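Local coordinates for protein chromatin structure-remodeling complex subunit RSC2 (Saccharomyces cerevisiae, PDB 4BB7) that serves in the RSC chromatin-remodelling complex, which repositions nucleosomes and regulates transcription, this chain being its histone H3-binding BAH domain, at residues S26-V29 and G30-A33; L80-K83 and N84-M87; R131-E134 and S135-I138. All coordinates share one frame; numbering follows the deposited sequence.

Contact 1: residues S26-V29 and G30-A33; sequences SYHV and GDWA
Y27 sets CE2 of its ring against the methyl of A33, which approaches obliquely: CE2 lies 3.7 Å from A33 CB, and CD2 slightly farther. CG of Y27 stands anti to its own carbonyl carbon (chi1 -64°), which brings the ring across to A33, at the start of the outgoing strand. Between these two residues the backbone reverses through a type II beta turn from H28 to D31. Its closing bond, D31 N to H28 O, measures 3.0 Å, though the oxygen is modelled close to a neighbouring atom and its place is less certain. G30 takes the third position of the turn with positive phi (94°), a backbone shape suited to glycine. A second bond straps the turn from the side chain: the backbone N of H28 donates to D31 OD2 over 3.2 Å at 161°. The carboxylate receives it on its anti side, with the donor tilted from the carboxylate plane. The same oxygen sits near the edge of the H28 imidazole, 4.1 Å from ND1, a separation too long for a direct bond; ring and carboxylate point the same way, side by side. K103 approaches from strand 100-108, forming a cation-pi contact with Y27 and a long, weak ion pair with D31. The turn leads from strand 25-27, paired with 20-22, into strand 32-35, which runs between strands 45-54 and 100-108 in the main sheet of the BAH domain, with Y27 and A33 both packing on L100.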
loop_
_atom_site.group_PDB
_atom_site.type_symbol
_atom_site.label_atom_id
_atom_site.label_comp_id
_atom_site.label_asym_id
_atom_site.label_seq_id
_atom_site.Cartn_x
_atom_site.Cartn_y
_atom_site.Cartn_z
ATOM N N SER A 26 -19.847 -12.367 -4.635
ATOM C CA SER A 26 -19.724 -10.916 -4.618
ATOM C C SER A 26 -19.234 -10.398 -3.268
ATOM O O SER A 26 -19.746 -10.782 -2.217
ATOM C CB SER A 26 -21.057 -10.262 -4.982
ATOM O OG SER A 26 -21.435 -10.594 -6.306
ATOM N N TYR A 27 -18.237 -9.523 -3.312
ATOM C CA TYR A 27 -17.689 -8.916 -2.112
ATOM C C TYR A 27 -17.858 -7.402 -2.181
ATOM O O TYR A 27 -17.579 -6.783 -3.206
ATOM C CB TYR A 27 -16.209 -9.276 -1.963
ATOM C CG TYR A 27 -15.955 -10.755 -1.755
ATOM C CD1 TYR A 27 -15.782 -11.612 -2.837
ATOM C CD2 TYR A 27 -15.883 -11.295 -0.477
ATOM C CE1 TYR A 27 -15.549 -12.963 -2.651
ATOM C CE2 TYR A 27 -15.650 -12.643 -0.282
ATOM C CZ TYR A 27 -15.484 -13.471 -1.374
ATOM O OH TYR A 27 -15.254 -14.810 -1.184
ATOM N N HIS A 28 -18.324 -6.809 -1.088
ATOM C CA HIS A 28 -18.535 -5.370 -1.039
ATOM C C HIS A 28 -17.875 -4.772 0.192
ATOM O O HIS A 28 -17.578 -5.478 1.151
ATOM C CB HIS A 28 -20.027 -5.054 -1.020
ATOM C CG HIS A 28 -20.778 -5.600 -2.194
ATOM N ND1 HIS A 28 -21.173 -6.917 -2.278
ATOM C CD2 HIS A 28 -21.211 -5.003 -3.330
ATOM C CE1 HIS A 28 -21.815 -7.111 -3.416
ATOM N NE2 HIS A 28 -21.855 -5.965 -4.072
ATOM N N VAL A 29 -17.649 -3.466 0.164
ATOM C CA VAL A 29 -17.091 -2.780 1.321
ATOM C C VAL A 29 -17.987 -3.008 2.534
ATOM O O VAL A 29 -19.210 -2.939 2.433
ATOM C CB VAL A 29 -16.929 -1.265 1.068
ATOM C CG1 VAL A 29 -16.350 -0.578 2.295
ATOM C CG2 VAL A 29 -16.047 -1.028 -0.144
ATOM N N GLY A 30 -17.372 -3.288 3.676
ATOM C CA GLY A 30 -18.114 -3.527 4.897
ATOM C C GLY A 30 -18.370 -5.006 5.097
ATOM O O GLY A 30 -18.932 -5.418 6.113
ATOM N N ASP A 31 -17.948 -5.802 4.117
ATOM C CA ASP A 31 -18.140 -7.247 4.150
ATOM C C ASP A 31 -17.081 -7.954 4.985
ATOM O O ASP A 31 -15.902 -7.601 4.938
ATOM C CB ASP A 31 -18.104 -7.815 2.732
ATOM C CG ASP A 31 -19.419 -8.433 2.318
ATOM O OD1 ASP A 31 -20.271 -8.667 3.201
ATOM O OD2 ASP A 31 -19.594 -8.696 1.109
ATOM N N TRP A 32 -17.505 -8.961 5.742
ATOM C CA TRP A 32 -16.570 -9.830 6.447
ATOM C C TRP A 32 -16.191 -11.000 5.545
ATOM O O TRP A 32 -17.060 -11.648 4.964
ATOM C CB TRP A 32 -17.192 -10.353 7.742
ATOM C CG TRP A 32 -17.591 -9.279 8.705
ATOM C CD1 TRP A 32 -18.835 -8.741 8.863
ATOM C CD2 TRP A 32 -16.744 -8.614 9.650
ATOM N NE1 TRP A 32 -18.818 -7.781 9.848
ATOM C CE2 TRP A 32 -17.545 -7.684 10.347
ATOM C CE3 TRP A 32 -15.388 -8.712 9.975
ATOM C CZ2 TRP A 32 -17.033 -6.858 11.347
ATOM C CZ3 TRP A 32 -14.883 -7.892 10.974
ATOM C CH2 TRP A 32 -15.705 -6.977 11.646
ATOM N N ALA A 33 -14.898 -11.273 5.417
ATOM C CA ALA A 33 -14.462 -12.371 4.560
ATOM C C ALA A 33 -13.180 -13.048 5.029
ATOM O O ALA A 33 -12.555 -12.631 6.007
ATOM C CB ALA A 33 -14.316 -11.899 3.118
#

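Contact 2: residues L80-K83 and N84-M87; sequences LFYK and NEVM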
loop_
_atom_site.group_PDB
_atom_site.type_symbol
_atom_site.label_atom_id
_atom_site.label_comp_id
_atom_site.label_asym_id
_atom_site.label_seq_id
_atom_site.Cartn_x
_atom_site.Cartn_y
_atom_site.Cartn_z
ATOM N N LEU A 80 -8.554 -16.871 28.653
ATOM C CA LEU A 80 -9.620 -17.690 28.091
ATOM C C LEU A 80 -10.185 -17.040 26.833
ATOM O O LEU A 80 -10.077 -15.826 26.649
ATOM C CB LEU A 80 -10.734 -17.892 29.118
ATOM C CG LEU A 80 -10.334 -18.664 30.372
ATOM C CD1 LEU A 80 -11.454 -18.646 31.404
ATOM C CD2 LEU A 80 -9.943 -20.090 30.004
ATOM N N PHE A 81 -10.790 -17.853 25.973
ATOM C CA PHE A 81 -11.319 -17.374 24.701
ATOM C C PHE A 81 -12.636 -18.054 24.373
ATOM O O PHE A 81 -12.870 -19.191 24.774
ATOM C CB PHE A 81 -10.328 -17.653 23.567
ATOM C CG PHE A 81 -8.988 -17.006 23.752
ATOM C CD1 PHE A 81 -8.777 -15.694 23.358
ATOM C CD2 PHE A 81 -7.935 -17.712 24.307
ATOM C CE1 PHE A 81 -7.545 -15.096 23.522
ATOM C CE2 PHE A 81 -6.696 -17.121 24.472
ATOM C CZ PHE A 81 -6.499 -15.810 24.078
ATOM N N TYR A 82 -13.497 -17.360 23.639
ATOM C CA TYR A 82 -14.725 -17.973 23.154
ATOM C C TYR A 82 -14.394 -18.903 21.999
ATOM O O TYR A 82 -13.335 -18.783 21.380
ATOM C CB TYR A 82 -15.723 -16.907 22.697
ATOM C CG TYR A 82 -16.066 -15.903 23.773
ATOM C CD1 TYR A 82 -16.967 -16.216 24.783
ATOM C CD2 TYR A 82 -15.479 -14.645 23.784
ATOM C CE1 TYR A 82 -17.280 -15.300 25.771
ATOM C CE2 TYR A 82 -15.786 -13.721 24.767
ATOM C CZ TYR A 82 -16.685 -14.055 25.757
ATOM O OH TYR A 82 -16.984 -13.140 26.736
ATOM N N LYS A 83 -15.288 -19.843 21.721
ATOM C CA LYS A 83 -15.157 -20.654 20.523
ATOM C C LYS A 83 -15.339 -19.741 19.319
ATOM O O LYS A 83 -16.353 -19.051 19.200
ATOM C CB LYS A 83 -16.188 -21.784 20.505
ATOM C CG LYS A 83 -16.145 -22.632 19.245
ATOM C CD LYS A 83 -16.792 -23.988 19.460
ATOM C CE LYS A 83 -16.032 -24.803 20.502
ATOM N NZ LYS A 83 -16.589 -26.182 20.661
ATOM N N ASN A 84 -14.342 -19.721 18.442
ATOM C CA ASN A 84 -14.373 -18.867 17.261
ATOM C C ASN A 84 -14.174 -17.385 17.564
ATOM O O ASN A 84 -14.666 -16.528 16.830
ATOM C CB ASN A 84 -15.677 -19.067 16.490
ATOM C CG ASN A 84 -15.798 -20.453 15.913
ATOM O OD1 ASN A 84 -14.834 -21.002 15.368
ATOM N ND2 ASN A 84 -16.987 -21.033 16.027
ATOM N N GLU A 85 -13.449 -17.083 18.637
ATOM C CA GLU A 85 -13.177 -15.693 18.986
ATOM C C GLU A 85 -12.082 -15.100 18.115
ATOM O O GLU A 85 -11.111 -15.778 17.782
ATOM C CB GLU A 85 -12.788 -15.549 20.461
ATOM C CG GLU A 85 -12.413 -14.113 20.835
ATOM C CD GLU A 85 -12.135 -13.919 22.318
ATOM O OE1 GLU A 85 -12.401 -14.846 23.113
ATOM O OE2 GLU A 85 -11.648 -12.825 22.683
ATOM N N VAL A 86 -12.253 -13.831 17.747
ATOM C CA VAL A 86 -11.213 -13.072 17.059
ATOM C C VAL A 86 -11.033 -11.703 17.713
ATOM O O VAL A 86 -11.938 -11.199 18.380
ATOM C CB VAL A 86 -11.523 -12.877 15.553
ATOM C CG1 VAL A 86 -11.745 -14.221 14.874
ATOM C CG2 VAL A 86 -12.731 -11.964 15.360
ATOM N N MET A 87 -9.859 -11.110 17.521
ATOM C CA MET A 87 -9.572 -9.778 18.035
ATOM C C MET A 87 -9.256 -8.819 16.891
ATOM O O MET A 87 -8.642 -9.213 15.901
ATOM C CB MET A 87 -8.392 -9.815 19.014
ATOM C CG MET A 87 -8.732 -10.316 20.414
ATOM S SD MET A 87 -9.058 -12.084 20.487
ATOM C CE MET A 87 -7.527 -12.746 19.838
HETATM O O HOH W 1 -10.314 -13.303 25.007
#
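Y82 and E85 are the ends of a type II beta turn that leads from the weakly bonded strand 80-82 of the BAH domain toward strand 87-96, and the extended E85 side chain reaches back to the N-H of Y82, where the turn begins. The turn closes with E85 N donating to Y82 O over 3.2 Å. The tight part is the return bond: Y82 N gives its hydrogen to E85 OE1 at 2.8 Å and 162°, nearly along the C-O axis of the carboxylate. E85 reaches this point because CG is anti to the backbone N (chi1 176°) and the chain beyond stays extended. OE1 lies close to both aromatic residues, 3.2 Å from Y82 CD2 and 3.5 Å from F81 CB, at the edge of the F81 ring and near its plane. Y82 itself stacks on F109 and bonds E129 through its hydroxyl. The turn's outer side is looser and partly exposed: K83 and N84 run side by side, with K83 CG 3.7 Å from N84 ND2, and the K83 ammonium bonds the carbonyl of I244. F81 and M87 also meet only loosely, CE1 to CE at 4.4 Å. The other carboxylate oxygen takes part through water, which donates to E85 OE2 at 2.7 Å and to L80 O at 3.0 Å.

Contact 3: residues R131-E134 and S135-I138; sequences RYNE and SDKI
N133 and I138 face each other across a hairpin turn, their CB atoms 3.8 Å apart. Among the backbone bonds the firm one is N133 N to I138 O, 2.8 Å and 168°. At the other end K137 N and I138 N both turn to N133 O through weak bonds, and this doubling of residues opposite N133 fits a G1 beta bulge, with K137 in a left-handed conformation (phi 62°). Side-chain bonds to the turn centre on the amide of N133, whose CG lies anti to the backbone N (chi1 179°), bringing the amide to the backbone N-H groups of S135 and D136. OD1 accepts from both: S135 N at 2.7 Å, slightly tilted from the carbonyl plane and forming an Asx turn, and D136 N at 2.9 Å, well above that plane. ND2 donates to the anti lone pair of D136 OD2 at 2.8 Å, with the two flat groups nearly perpendicular. K137 bends back so that NZ reaches E134 O at 3.0 Å. In van der Waals contact, the K137 chain crosses Y132 obliquely, CD lying 3.1 Å from the tyrosine OH, an oxygen that bonds V74 N. The E134 carboxylate is bonded by Y68 and Q91. The hairpin joins strand 130-133 to strand 138-141, and Y132 is backbone-bonded to K88 in strand 87-96.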
loop_
_atom_site.group_PDB
_atom_site.type_symbol
_atom_site.label_atom_id
_atom_site.label_comp_id
_atom_site.label_asym_id
_atom_site.label_seq_id
_atom_site.Cartn_x
_atom_site.Cartn_y
_atom_site.Cartn_z
ATOM N N ARG A 131 -10.293 -5.710 21.208
ATOM C CA ARG A 131 -9.318 -5.297 20.209
ATOM C C ARG A 131 -7.922 -5.554 20.768
ATOM O O ARG A 131 -7.728 -5.594 21.986
ATOM C CB ARG A 131 -9.500 -3.827 19.822
ATOM C CG ARG A 131 -9.569 -2.857 20.990
ATOM C CD ARG A 131 -9.697 -1.421 20.488
ATOM N NE ARG A 131 -9.875 -0.454 21.570
ATOM C CZ ARG A 131 -8.879 0.181 22.179
ATOM N NH1 ARG A 131 -7.622 -0.051 21.819
ATOM N NH2 ARG A 131 -9.138 1.046 23.151
ATOM N N TYR A 132 -6.955 -5.735 19.874
ATOM C CA TYR A 132 -5.618 -6.169 20.262
ATOM C C TYR A 132 -4.548 -5.115 19.981
ATOM O O TYR A 132 -4.344 -4.705 18.837
ATOM C CB TYR A 132 -5.283 -7.479 19.543
ATOM C CG TYR A 132 -3.898 -8.029 19.802
ATOM C CD1 TYR A 132 -3.526 -8.461 21.068
ATOM C CD2 TYR A 132 -2.973 -8.150 18.770
ATOM C CE1 TYR A 132 -2.264 -8.979 21.304
ATOM C CE2 TYR A 132 -1.711 -8.668 18.995
ATOM C CZ TYR A 132 -1.360 -9.080 20.267
ATOM O OH TYR A 132 -0.105 -9.597 20.500
ATOM N N ASN A 133 -3.871 -4.679 21.038
ATOM C CA ASN A 133 -2.743 -3.760 20.920
ATOM C C ASN A 133 -1.463 -4.528 20.589
ATOM O O ASN A 133 -0.928 -5.245 21.432
ATOM C CB ASN A 133 -2.574 -2.983 22.231
ATOM C CG ASN A 133 -1.398 -2.013 22.203
ATOM O OD1 ASN A 133 -0.478 -2.143 21.395
ATOM N ND2 ASN A 133 -1.422 -1.040 23.105
ATOM N N GLU A 134 -0.977 -4.376 19.362
ATOM C CA GLU A 134 0.210 -5.103 18.912
ATOM C C GLU A 134 1.516 -4.558 19.486
ATOM O O GLU A 134 2.546 -5.224 19.457
ATOM C CB GLU A 134 0.292 -5.092 17.386
ATOM C CG GLU A 134 -0.660 -6.047 16.700
ATOM C CD GLU A 134 -0.610 -5.914 15.196
ATOM O OE1 GLU A 134 -0.970 -4.833 14.685
ATOM O OE2 GLU A 134 -0.198 -6.885 14.525
ATOM N N SER A 135 1.475 -3.336 19.995
ATOM C CA SER A 135 2.672 -2.709 20.531
ATOM C C SER A 135 2.925 -3.121 21.981
ATOM O O SER A 135 4.032 -3.517 22.340
ATOM C CB SER A 135 2.566 -1.190 20.412
ATOM O OG SER A 135 2.368 -0.808 19.060
ATOM N N ASP A 136 1.889 -3.047 22.809
ATOM C CA ASP A 136 2.028 -3.367 24.225
ATOM C C ASP A 136 1.430 -4.733 24.568
ATOM O O ASP A 136 1.548 -5.207 25.700
ATOM C CB ASP A 136 1.379 -2.273 25.069
ATOM C CG ASP A 136 1.831 -0.882 24.664
ATOM O OD1 ASP A 136 2.948 -0.478 25.057
ATOM O OD2 ASP A 136 1.069 -0.192 23.952
ATOM N N LYS A 137 0.795 -5.358 23.581
ATOM C CA LYS A 137 0.132 -6.642 23.777
ATOM C C LYS A 137 -0.987 -6.521 24.809
ATOM O O LYS A 137 -1.108 -7.341 25.718
ATOM C CB LYS A 137 1.141 -7.715 24.191
ATOM C CG LYS A 137 2.406 -7.739 23.336
ATOM C CD LYS A 137 2.073 -7.784 21.854
ATOM C CE LYS A 137 3.328 -7.925 21.011
ATOM N NZ LYS A 137 4.295 -6.819 21.255
ATOM N N ILE A 138 -1.802 -5.483 24.654
ATOM C CA ILE A 138 -2.930 -5.232 25.540
ATOM C C ILE A 138 -4.240 -5.571 24.844
ATOM O O ILE A 138 -4.430 -5.246 23.676
ATOM C CB ILE A 138 -2.990 -3.748 25.952
ATOM C CG1 ILE A 138 -1.791 -3.382 26.823
ATOM C CG2 ILE A 138 -4.286 -3.449 26.686
ATOM C CD1 ILE A 138 -1.711 -4.176 28.108
#

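How the contacts relate
All three contacts are tight chain reversals within the BAH domain, at different depths. Contact 2 is buried, its centre about 6 Å from the centre of the chain; contacts 1 and 3 are partly buried, and the exposed touching residues all belong to contact 3. Contacts 1 and 2 share a type II turn strapped by an acid to a backbone N-H; in contact 2 the acid is buried among aromatic rings and holds a water, whereas in contact 1 it lies beside a partly exposed histidine. Contact 3 gathers amides with an asparagine. Contact 2 leads into strand 87-96, with which contact 3 pairs, and M87 CB touches Y132 CB (3.9 Å); contact 1 touches neither, leading into strand 32-35.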